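Uncharacterized protein (Methanosaeta thermophila PT, PDB 5HT7) binds transition metal ions such as iron(II), as a trimeric archaeal beta/gamma-crystallin whose Greek key domain makes up this chain. Local coordinates at residues R45-E49 and P50-S54; A58-P62 and G63-S67. All coordinates share one frame; numbering follows the deposited sequence.

Interaction 1 (R45-E49 and P50-S54); sequences RLYRE and PNFQS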
ATOM      1  N   ARG A  45      -6.782  11.790  14.166  1.00 30.20           N
ATOM      2  CA  ARG A  45      -6.803  13.242  14.188  1.00 30.84           C
ATOM      3  C   ARG A  45      -5.811  13.760  13.143  1.00 30.79           C
ATOM      4  O   ARG A  45      -4.683  13.265  13.044  1.00 29.41           O
ATOM      5  CB  ARG A  45      -6.458  13.765  15.590  1.00 34.72           C
ATOM      6  CG  ARG A  45      -6.585  15.268  15.763  1.00 33.72           C
ATOM      7  CD  ARG A  45      -6.390  15.669  17.235  1.00 37.71           C
ATOM      8  NE  ARG A  45      -7.323  14.955  18.111  1.00 39.55           N
ATOM      9  CZ  ARG A  45      -7.210  14.874  19.435  1.00 44.69           C
ATOM     10  NH1 ARG A  45      -6.207  15.471  20.063  1.00 40.93           N
ATOM     11  NH2 ARG A  45      -8.111  14.194  20.133  1.00 47.48           N
ATOM     12  N   LEU A  46      -6.251  14.733  12.354  1.00 28.21           N
ATOM     13  CA  LEU A  46      -5.432  15.333  11.300  1.00 26.98           C
ATOM     14  C   LEU A  46      -5.053  16.751  11.691  1.00 25.37           C
ATOM     15  O   LEU A  46      -5.835  17.442  12.328  1.00 29.69           O
ATOM     16  CB  LEU A  46      -6.191  15.353   9.975  1.00 24.71           C
ATOM     17  CG  LEU A  46      -6.190  14.115   9.076  1.00 29.04           C
ATOM     18  CD1 LEU A  46      -6.589  12.868   9.833  1.00 26.15           C
ATOM     19  CD2 LEU A  46      -7.134  14.379   7.906  1.00 27.20           C
ATOM     20  N   TYR A  47      -3.868  17.191  11.282  1.00 27.25           N
ATOM     21  CA  TYR A  47      -3.356  18.502  11.672  1.00 30.43           C
ATOM     22  C   TYR A  47      -2.867  19.276  10.452  1.00 32.05           C
ATOM     23  O   TYR A  47      -2.365  18.674   9.501  1.00 29.29           O
ATOM     24  CB  TYR A  47      -2.201  18.355  12.669  1.00 27.02           C
ATOM     25  CG  TYR A  47      -2.485  17.514  13.897  1.00 30.54           C
ATOM     26  CD1 TYR A  47      -2.509  16.117  13.827  1.00 30.30           C
ATOM     27  CD2 TYR A  47      -2.683  18.116  15.141  1.00 31.30           C
ATOM     28  CE1 TYR A  47      -2.757  15.347  14.959  1.00 29.92           C
ATOM     29  CE2 TYR A  47      -2.924  17.359  16.271  1.00 29.92           C
ATOM     30  CZ  TYR A  47      -2.952  15.982  16.178  1.00 33.63           C
ATOM     31  OH  TYR A  47      -3.185  15.235  17.302  1.00 34.08           O
ATOM     32  N   ARG A  48      -2.984  20.603  10.493  1.00 28.96           N
ATOM     33  CA  ARG A  48      -2.517  21.453   9.394  1.00 28.75           C
ATOM     34  C   ARG A  48      -1.001  21.546   9.317  1.00 30.58           C
ATOM     35  O   ARG A  48      -0.438  21.676   8.226  1.00 34.32           O
ATOM     36  CB  ARG A  48      -3.088  22.864   9.528  1.00 34.46           C
ATOM     37  CG  ARG A  48      -4.594  22.914   9.501  1.00 32.65           C
ATOM     38  CD  ARG A  48      -5.102  24.326   9.750  1.00 35.95           C
ATOM     39  NE  ARG A  48      -6.555  24.331   9.680  1.00 35.86           N
ATOM     40  CZ  ARG A  48      -7.343  24.075  10.713  1.00 38.89           C
ATOM     41  NH1 ARG A  48      -6.811  23.823  11.903  1.00 38.08           N
ATOM     42  NH2 ARG A  48      -8.657  24.076  10.557  1.00 37.06           N
ATOM     43  N   GLU A  49      -0.349  21.500  10.478  1.00 27.94           N
ATOM     44  CA  GLU A  49       1.094  21.695  10.570  1.00 30.62           C
ATOM     45  C   GLU A  49       1.797  20.405  10.988  1.00 29.93           C
ATOM     46  O   GLU A  49       1.165  19.501  11.526  1.00 28.92           O
ATOM     47  CB  GLU A  49       1.411  22.825  11.567  1.00 33.59           C
ATOM     48  CG  GLU A  49       0.932  24.195  11.103  1.00 40.30           C
ATOM     49  CD  GLU A  49       1.229  25.302  12.097  1.00 48.16           C
ATOM     50  OE1 GLU A  49       1.887  25.028  13.127  1.00 49.41           O
ATOM     51  OE2 GLU A  49       0.799  26.449  11.848  1.00 59.54           O
ATOM     52  N   PRO A  50       3.113  20.322  10.747  1.00 29.38           N
ATOM     53  CA  PRO A  50       3.891  19.175  11.231  1.00 27.39           C
ATOM     54  C   PRO A  50       3.841  19.062  12.751  1.00 31.57           C
ATOM     55  O   PRO A  50       3.488  20.039  13.416  1.00 29.24           O
ATOM     56  CB  PRO A  50       5.314  19.494  10.769  1.00 31.30           C
ATOM     57  CG  PRO A  50       5.151  20.431   9.623  1.00 31.06           C
ATOM     58  CD  PRO A  50       3.923  21.236   9.921  1.00 31.40           C
ATOM     59  N   ASN A  51       4.185  17.887  13.276  1.00 28.13           N
ATOM     60  CA  ASN A  51       4.418  17.718  14.710  1.00 30.87           C
ATOM     61  C   ASN A  51       3.165  17.929  15.538  1.00 31.50           C
ATOM     62  O   ASN A  51       3.222  18.459  16.657  1.00 31.94           O
ATOM     63  CB  ASN A  51       5.525  18.659  15.178  1.00 29.90           C
ATOM     64  CG  ASN A  51       6.847  18.363  14.511  1.00 33.41           C
ATOM     65  OD1 ASN A  51       7.517  19.263  14.004  1.00 41.52           O
ATOM     66  ND2 ASN A  51       7.225  17.093  14.493  1.00 32.96           N
ATOM     67  N   PHE A  52       2.038  17.520  14.961  1.00 29.74           N
ATOM     68  CA  PHE A  52       0.763  17.423  15.661  1.00 28.29           C
ATOM     69  C   PHE A  52       0.328  18.767  16.232  1.00 32.16           C
ATOM     70  O   PHE A  52      -0.102  18.862  17.380  1.00 30.57           O
ATOM     71  CB  PHE A  52       0.861  16.347  16.749  1.00 31.36           C
ATOM     72  CG  PHE A  52       1.543  15.093  16.273  1.00 29.81           C
ATOM     73  CD1 PHE A  52       0.985  14.333  15.253  1.00 30.99           C
ATOM     74  CD2 PHE A  52       2.754  14.697  16.810  1.00 29.98           C
ATOM     75  CE1 PHE A  52       1.615  13.193  14.790  1.00 25.84           C
ATOM     76  CE2 PHE A  52       3.394  13.559  16.358  1.00 27.78           C
ATOM     77  CZ  PHE A  52       2.820  12.799  15.348  1.00 30.45           C
ATOM     78  N   GLN A  53       0.437  19.796  15.396  1.00 31.19           N
ATOM     79  CA  GLN A  53       0.012  21.141  15.753  1.00 32.06           C
ATOM     80  C   GLN A  53      -1.065  21.644  14.795  1.00 34.87           C
ATOM     81  O   GLN A  53      -1.050  21.321  13.602  1.00 27.97           O
ATOM     82  CB  GLN A  53       1.216  22.081  15.775  1.00 32.57           C
ATOM     83  CG  GLN A  53       2.210  21.729  16.900  1.00 31.09           C
ATOM     84  CD  GLN A  53       3.435  22.612  16.911  1.00 38.33           C
ATOM     85  OE1 GLN A  53       3.336  23.828  16.763  1.00 46.28           O
ATOM     86  NE2 GLN A  53       4.600  22.010  17.101  1.00 43.30           N
ATOM     87  N   SER A  54      -2.002  22.411  15.349  1.00 30.44           N
ATOM     88  CA  SER A  54      -3.151  22.963  14.635  1.00 33.98           C
ATOM     89  C   SER A  54      -4.049  21.883  14.039  1.00 33.76           C
ATOM     90  O   SER A  54      -4.103  21.711  12.811  1.00 30.47           O
ATOM     91  CB  SER A  54      -2.708  23.920  13.530  1.00 36.07           C
ATOM     92  OG  SER A  54      -3.846  24.393  12.820  1.00 38.17           O
TER
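Tyr47 lies under the chain of Phe52: CA of Phe52 sits over the centre of the Tyr47 ring, 3.6 Å from its centroid, a CH-pi contact with the backbone itself. The Phe52 side chain then brings its ring edge toward the same phenol in a T-shaped pair, planes at 70°; CD1 of Phe52 comes to 3.9 Å from CE1 of Tyr47. Beside the rings, the backbone folds back on itself. Arg48 N gives an almost straight bond to Ser54 O (2.8 Å), and Glu49 N a longer one to Gln53 O (3.2 Å). Ser54 adds a side-chain grip: with its OG anti to the backbone N (chi1 177°), the hydroxyl meets the Arg48 guanidinium edge-on, Arg48 NH1 to Ser54 OG 3.2 Å. The arginine reaches it with its chain extended from CG to NE, and its cation also lies against the ring of Tyr56. Further out, the Ser78 hydroxyl bonds both Glu49 O and Phe52 N, pinning the bend to strand 78-81. This is the folded hairpin of a beta/gamma-crystallin Greek key, with its aromatic pair five residues apart. The Tyr47 face and the backbone bonds share the work, so the hairpin is held against Tyr47 even though most of its residues lie at the surface.

Interaction 2 (A58-P62 and G63-S67); sequences AEFGP and GIYPS
Phe60 points one corner of its ring, CD1, at the face of Tyr65, the atom lying 3.5 Å above the plane and over the ring centre. The pair is T-shaped, centroids 4.9 Å apart and planes at 83°, and the closest atoms are CD1 of Phe60 and CE1 of Tyr65 at 3.6 Å. Both side chains set CG beside their own backbone N and anti to the carbonyl carbon; for Tyr65 this (chi1 -54°) turns the ring back across the bend and carries its hydroxyl to Gly61. There Tyr65 OH donates to Gly61 O at 2.7 Å. The carbonyl oxygen lies at the edge of the Tyr65 ring, while the hydroxyl approaches it from above the carbonyl plane, 42° out. A water completes the polar end: it accepts from Gly61 N (3.0 Å) and donates to Tyr65 OH (3.1 Å), so both polar backbone atoms of Gly61 connect to one phenol.

The bend between them needs a glycine at Gly63, where a side chain would be jammed against the carbonyl oxygen of Pro62. Behind the pair, Phe60 makes a second edge-to-face contact with Tyr71 and packs on Met37 and Val39. Gly61 and Pro62 carry the chain from strand 58-60 of one sheet to strand 63-65 of the other, the strand exchange of the beta/gamma-crystallin Greek key. A phenylalanine in place of Tyr65 could keep the ring contact but would probably leave Gly61 O and the water without their hydroxyl mate, freeing the bend to shift. One tyrosine thus joins two chemistries, its ring face taking the edge of buried Phe60 and its hydroxyl tying down the chain as it changes sheets.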
ATOM      1  N   ALA A  58     -12.716  17.905  12.637  1.00 44.91           N
ATOM      2  CA  ALA A  58     -13.249  16.613  12.225  1.00 44.73           C
ATOM      3  C   ALA A  58     -12.272  15.479  12.516  1.00 47.48           C
ATOM      4  O   ALA A  58     -11.107  15.539  12.112  1.00 44.11           O
ATOM      5  CB  ALA A  58     -13.598  16.644  10.740  1.00 44.31           C
ATOM      6  N   GLU A  59     -12.759  14.446  13.202  1.00 46.82           N
ATOM      7  CA  GLU A  59     -11.972  13.244  13.457  1.00 41.45           C
ATOM      8  C   GLU A  59     -12.538  12.049  12.700  1.00 40.39           C
ATOM      9  O   GLU A  59     -13.752  11.935  12.517  1.00 39.47           O
ATOM     10  CB  GLU A  59     -11.916  12.956  14.952  1.00 43.60           C
ATOM     11  CG  GLU A  59     -11.175  14.032  15.727  1.00 46.28           C
ATOM     12  CD  GLU A  59     -11.217  13.796  17.213  1.00 49.67           C
ATOM     13  OE1 GLU A  59     -12.134  13.077  17.665  1.00 51.43           O
ATOM     14  OE2 GLU A  59     -10.340  14.331  17.924  1.00 53.57           O
ATOM     15  N   PHE A  60     -11.658  11.150  12.267  1.00 36.19           N
ATOM     16  CA  PHE A  60     -12.052  10.140  11.287  1.00 33.85           C
ATOM     17  C   PHE A  60     -11.884   8.715  11.788  1.00 34.93           C
ATOM     18  O   PHE A  60     -10.767   8.273  12.066  1.00 33.82           O
ATOM     19  CB  PHE A  60     -11.253  10.330   9.994  1.00 33.42           C
ATOM     20  CG  PHE A  60     -11.497  11.654   9.325  1.00 34.74           C
ATOM     21  CD1 PHE A  60     -12.459  11.779   8.333  1.00 33.07           C
ATOM     22  CD2 PHE A  60     -10.789  12.779   9.710  1.00 35.13           C
ATOM     23  CE1 PHE A  60     -12.696  13.005   7.724  1.00 38.11           C
ATOM     24  CE2 PHE A  60     -11.019  14.001   9.113  1.00 36.26           C
ATOM     25  CZ  PHE A  60     -11.975  14.116   8.117  1.00 38.41           C
ATOM     26  N   GLY A  61     -12.998   7.999  11.894  1.00 33.15           N
ATOM     27  CA  GLY A  61     -12.966   6.589  12.232  1.00 31.70           C
ATOM     28  C   GLY A  61     -12.900   5.794  10.943  1.00 33.16           C
ATOM     29  O   GLY A  61     -12.806   6.385   9.867  1.00 33.10           O
ATOM     30  N   PRO A  62     -12.959   4.459  11.037  1.00 33.83           N
ATOM     31  CA  PRO A  62     -12.882   3.602   9.845  1.00 33.00           C
ATOM     32  C   PRO A  62     -13.901   4.001   8.787  1.00 34.17           C
ATOM     33  O   PRO A  62     -15.038   4.316   9.136  1.00 32.13           O
ATOM     34  CB  PRO A  62     -13.177   2.209  10.401  1.00 32.44           C
ATOM     35  CG  PRO A  62     -12.676   2.280  11.815  1.00 32.04           C
ATOM     36  CD  PRO A  62     -13.024   3.668  12.280  1.00 32.65           C
ATOM     37  N   GLY A  63     -13.485   4.022   7.522  1.00 28.58           N
ATOM     38  CA  GLY A  63     -14.360   4.425   6.440  1.00 32.34           C
ATOM     39  C   GLY A  63     -13.611   4.897   5.205  1.00 31.89           C
ATOM     40  O   GLY A  63     -12.384   4.947   5.186  1.00 28.01           O
ATOM     41  N   ILE A  64     -14.371   5.248   4.178  1.00 28.28           N
ATOM     42  CA  ILE A  64     -13.840   5.733   2.913  1.00 30.13           C
ATOM     43  C   ILE A  64     -14.261   7.190   2.717  1.00 33.16           C
ATOM     44  O   ILE A  64     -15.457   7.502   2.714  1.00 35.91           O
ATOM     45  CB  ILE A  64     -14.338   4.866   1.728  1.00 29.33           C
ATOM     46  CG1 ILE A  64     -13.883   3.410   1.901  1.00 29.93           C
ATOM     47  CG2 ILE A  64     -13.838   5.410   0.411  1.00 29.27           C
ATOM     48  CD1 ILE A  64     -14.405   2.465   0.816  1.00 27.85           C
ATOM     49  N   TYR A  65     -13.282   8.080   2.565  1.00 28.74           N
ATOM     50  CA  TYR A  65     -13.542   9.520   2.457  1.00 27.98           C
ATOM     51  C   TYR A  65     -13.065  10.081   1.119  1.00 28.23           C
ATOM     52  O   TYR A  65     -11.932  10.536   0.998  1.00 27.16           O
ATOM     53  CB  TYR A  65     -12.875  10.258   3.624  1.00 27.79           C
ATOM     54  CG  TYR A  65     -13.285   9.694   4.963  1.00 32.35           C
ATOM     55  CD1 TYR A  65     -14.459  10.109   5.583  1.00 32.61           C
ATOM     56  CD2 TYR A  65     -12.525   8.713   5.586  1.00 29.74           C
ATOM     57  CE1 TYR A  65     -14.850   9.578   6.805  1.00 34.21           C
ATOM     58  CE2 TYR A  65     -12.908   8.179   6.809  1.00 34.72           C
ATOM     59  CZ  TYR A  65     -14.074   8.618   7.412  1.00 34.60           C
ATOM     60  OH  TYR A  65     -14.465   8.087   8.622  1.00 38.79           O
ATOM     61  N   PRO A  66     -13.945  10.052   0.105  1.00 32.57           N
ATOM     62  CA  PRO A  66     -13.572  10.303  -1.296  1.00 29.51           C
ATOM     63  C   PRO A  66     -13.195  11.737  -1.607  1.00 29.52           C
ATOM     64  O   PRO A  66     -12.614  11.982  -2.663  1.00 28.79           O
ATOM     65  CB  PRO A  66     -14.842   9.927  -2.069  1.00 32.20           C
ATOM     66  CG  PRO A  66     -15.633   9.085  -1.133  1.00 33.96           C
ATOM     67  CD  PRO A  66     -15.355   9.652   0.219  1.00 34.56           C
ATOM     68  N   SER A  67     -13.530  12.671  -0.722  1.00 30.87           N
ATOM     69  CA  SER A  67     -13.199  14.075  -0.954  1.00 28.49           C
ATOM     70  C   SER A  67     -13.019  14.827   0.356  1.00 35.52           C
ATOM     71  O   SER A  67     -13.964  15.431   0.864  1.00 38.06           O
ATOM     72  CB  SER A  67     -14.288  14.745  -1.796  1.00 36.95           C
ATOM     73  OG  SER A  67     -13.939  16.089  -2.088  1.00 40.69           O
TER
HETATM   74  O   HOH W   1     -15.768   9.078  11.228  1.00 47.32           O

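How the interactions relate
Interactions 1 and 2 follow one another along the second half of the chain, their centres about 16 Å apart, and strands 44-47 and 58-60 bring them together as neighbours in one sheet. They meet directly through a salt bridge from Arg45 NE to Glu59 OE2 (3.1 Å) and through Leu46 packing on Phe60. Both are surface contacts with one buried aromatic, Tyr47 or Phe60, and both hold an edge-to-face pair in which a tyrosine gives the face. In the hairpin of interaction 1, two backbone bonds and an arginine-serine bond back it; in interaction 2, between the sheets, a phenol-carbonyl bond and a bridging water do. Only interaction 2 reaches another subunit, through Ile64 on Phe18 of the second subunit.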